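Local coordinates for protein predicted zincin-like metalloprotease (Acidothermus cellulolyticus 11B, PDB 3E11) that is of unknown function but is probably a metal-dependent protease with a zincin-like fold and a matrix metalloprotease motif, at residues D8-L13 and V34-E39. Residues are numbered along the deposited sequence; the frame is centred on the assembly and turned at random.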
loop_
_atom_site.group_PDB
_atom_site.type_symbol
_atom_site.label_atom_id
_atom_site.label_comp_id
_atom_site.label_asym_id
_atom_site.label_seq_id
_atom_site.Cartn_x
_atom_site.Cartn_y
_atom_site.Cartn_z
ATOM N N ASP A 8 -14.213 -5.991 -4.973
ATOM C CA ASP A 8 -13.561 -6.527 -6.181
ATOM C C ASP A 8 -12.980 -5.398 -7.011
ATOM O O ASP A 8 -11.861 -5.506 -7.492
ATOM C CB ASP A 8 -14.502 -7.308 -7.051
ATOM C CG ASP A 8 -14.817 -8.667 -6.504
ATOM O OD1 ASP A 8 -14.231 -9.092 -5.483
ATOM O OD2 ASP A 8 -15.660 -9.326 -7.133
ATOM N N ARG A 9 -13.741 -4.318 -7.182
ATOM C CA ARG A 9 -13.240 -3.166 -7.955
ATOM C C ARG A 9 -12.060 -2.503 -7.278
ATOM O O ARG A 9 -11.088 -2.102 -7.932
ATOM C CB ARG A 9 -14.359 -2.147 -8.182
ATOM C CG ARG A 9 -13.946 -0.945 -8.979
ATOM C CD ARG A 9 -13.321 -1.306 -10.309
ATOM N NE ARG A 9 -13.137 -0.124 -11.151
ATOM C CZ ARG A 9 -12.399 -0.108 -12.245
ATOM N NH1 ARG A 9 -11.782 -1.211 -12.638
ATOM N NH2 ARG A 9 -12.290 0.996 -12.972
ATOM N N PHE A 10 -12.121 -2.420 -5.946
ATOM C CA PHE A 10 -11.038 -1.791 -5.214
ATOM C C PHE A 10 -9.747 -2.565 -5.449
ATOM O O PHE A 10 -8.719 -1.947 -5.661
ATOM C CB PHE A 10 -11.336 -1.656 -3.719
ATOM C CG PHE A 10 -10.384 -0.720 -2.981
ATOM C CD1 PHE A 10 -10.651 0.632 -2.902
ATOM C CD2 PHE A 10 -9.264 -1.220 -2.329
ATOM C CE1 PHE A 10 -9.840 1.494 -2.211
ATOM C CE2 PHE A 10 -8.417 -0.375 -1.645
ATOM C CZ PHE A 10 -8.703 1.000 -1.595
ATOM N N ASP A 11 -9.827 -3.899 -5.466
ATOM C CA ASP A 11 -8.668 -4.735 -5.810
ATOM C C ASP A 11 -8.039 -4.388 -7.165
ATOM O O ASP A 11 -6.818 -4.317 -7.288
ATOM C CB ASP A 11 -9.018 -6.223 -5.745
ATOM C CG ASP A 11 -9.332 -6.677 -4.346
ATOM O OD1 ASP A 11 -8.866 -6.005 -3.416
ATOM O OD2 ASP A 11 -10.065 -7.686 -4.193
ATOM N N GLU A 12 -8.873 -4.108 -8.140
ATOM C CA GLU A 12 -8.428 -3.683 -9.456
ATOM C C GLU A 12 -7.740 -2.337 -9.436
ATOM O O GLU A 12 -6.736 -2.141 -10.114
ATOM C CB GLU A 12 -9.639 -3.634 -10.392
ATOM C CG GLU A 12 -10.287 -5.014 -10.607
ATOM C CD GLU A 12 -11.573 -4.999 -11.428
ATOM O OE1 GLU A 12 -12.044 -3.917 -11.821
ATOM O OE2 GLU A 12 -12.122 -6.096 -11.693
ATOM N N LEU A 13 -8.293 -1.405 -8.668
ATOM C CA LEU A 13 -7.656 -0.103 -8.432
ATOM C C LEU A 13 -6.294 -0.249 -7.709
ATOM O O LEU A 13 -5.344 0.450 -8.025
ATOM C CB LEU A 13 -8.618 0.812 -7.671
ATOM C CG LEU A 13 -9.945 1.064 -8.447
ATOM C CD1 LEU A 13 -10.808 2.094 -7.731
ATOM C CD2 LEU A 13 -9.716 1.459 -9.887
ATOM N N VAL A 34 0.383 -6.384 -1.094
ATOM C CA VAL A 34 -0.570 -5.381 -0.677
ATOM C C VAL A 34 -1.882 -6.132 -0.458
ATOM O O VAL A 34 -2.319 -6.907 -1.311
ATOM C CB VAL A 34 -0.702 -4.231 -1.737
ATOM C CG1 VAL A 34 -1.803 -3.259 -1.376
ATOM C CG2 VAL A 34 0.587 -3.529 -1.901
ATOM N N PHE A 35 -2.442 -5.959 0.723
ATOM C CA PHE A 35 -3.705 -6.544 1.104
ATOM C C PHE A 35 -4.648 -5.418 1.504
ATOM O O PHE A 35 -4.229 -4.406 2.026
ATOM C CB PHE A 35 -3.503 -7.480 2.284
ATOM C CG PHE A 35 -2.916 -8.808 1.910
ATOM C CD1 PHE A 35 -1.534 -9.000 1.895
ATOM C CD2 PHE A 35 -3.746 -9.883 1.643
ATOM C CE1 PHE A 35 -0.996 -10.271 1.564
ATOM C CE2 PHE A 35 -3.222 -11.155 1.312
ATOM C CZ PHE A 35 -1.845 -11.334 1.263
ATOM N N VAL A 36 -5.925 -5.618 1.224
ATOM C CA VAL A 36 -6.922 -4.625 1.503
ATOM C C VAL A 36 -7.802 -5.088 2.676
ATOM O O VAL A 36 -8.239 -6.258 2.762
ATOM C CB VAL A 36 -7.798 -4.355 0.276
ATOM C CG1 VAL A 36 -8.868 -3.353 0.629
ATOM C CG2 VAL A 36 -6.957 -3.850 -0.910
ATOM N N GLU A 37 -8.043 -4.155 3.579
ATOM C CA GLU A 37 -8.982 -4.299 4.678
ATOM C C GLU A 37 -9.948 -3.143 4.629
ATOM O O GLU A 37 -9.633 -2.102 4.028
ATOM C CB GLU A 37 -8.243 -4.269 5.998
ATOM C CG GLU A 37 -7.450 -5.529 6.228
ATOM C CD GLU A 37 -6.947 -5.696 7.635
ATOM O OE1 GLU A 37 -7.436 -5.016 8.568
ATOM O OE2 GLU A 37 -6.091 -6.562 7.801
ATOM N N ASP A 38 -11.119 -3.287 5.241
ATOM C CA ASP A 38 -12.092 -2.178 5.116
ATOM C C ASP A 38 -11.734 -1.028 6.059
ATOM O O ASP A 38 -11.721 0.137 5.660
ATOM C CB ASP A 38 -13.530 -2.644 5.315
ATOM N N GLU A 39 -11.376 -1.354 7.288
ATOM C CA GLU A 39 -11.291 -0.369 8.334
ATOM C C GLU A 39 -10.078 -0.678 9.251
ATOM O O GLU A 39 -9.907 -1.820 9.658
ATOM C CB GLU A 39 -12.608 -0.421 9.126
ATOM C CG GLU A 39 -12.932 0.793 9.948
ATOM C CD GLU A 39 -13.281 1.990 9.115
ATOM O OE1 GLU A 39 -14.375 2.032 8.504
ATOM O OE2 GLU A 39 -12.466 2.927 9.080
#
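On a helix whose F10 and D11 meet V36 of the edge strand, the shortest polar bond is an internal one. R9 NH1 donates to E12 OE1 at 2.8 Å, as part of a salt bridge. The N-H...O angle is 156°, and the oxygen lies close to the guanidinium plane. L13 CD2 sits 3.8 Å above that plane, over the centre of the R9 guanidinium. R9 also reaches E83 through NH2, which ties helix 7-19 to helix 83-101.

The contact with strand 32-37 is made by other side chains. The F10 ring presents CD2 and CE2 to both methyls of V36. F10 CD2 lies 3.7 Å from V36 CG1, which approaches the ring obliquely. V36 CG2 is instead at the ring edge, in plane, 3.8 Å from F10 CD2. The F10 CB points toward the strand, and a chi1 of -166° sets CG trans to the backbone N, which lays the CD2-CE2 side of the ring against V36. The ring is buried among I71, C77 of helix 73-78, and V86 and V90 of helix 83-101. D11 OD1 flanks this patch, 3.8 Å from V36 CG2, a van der Waals approach.

Helix 83-101 carries an HExxH pattern, probably the metal site of a zincin, though no metal is bound to it here. No hydrogen bond or salt bridge joins the two segments, so this small contact rests on apolar packing of F10 on V36, with D11 beside it.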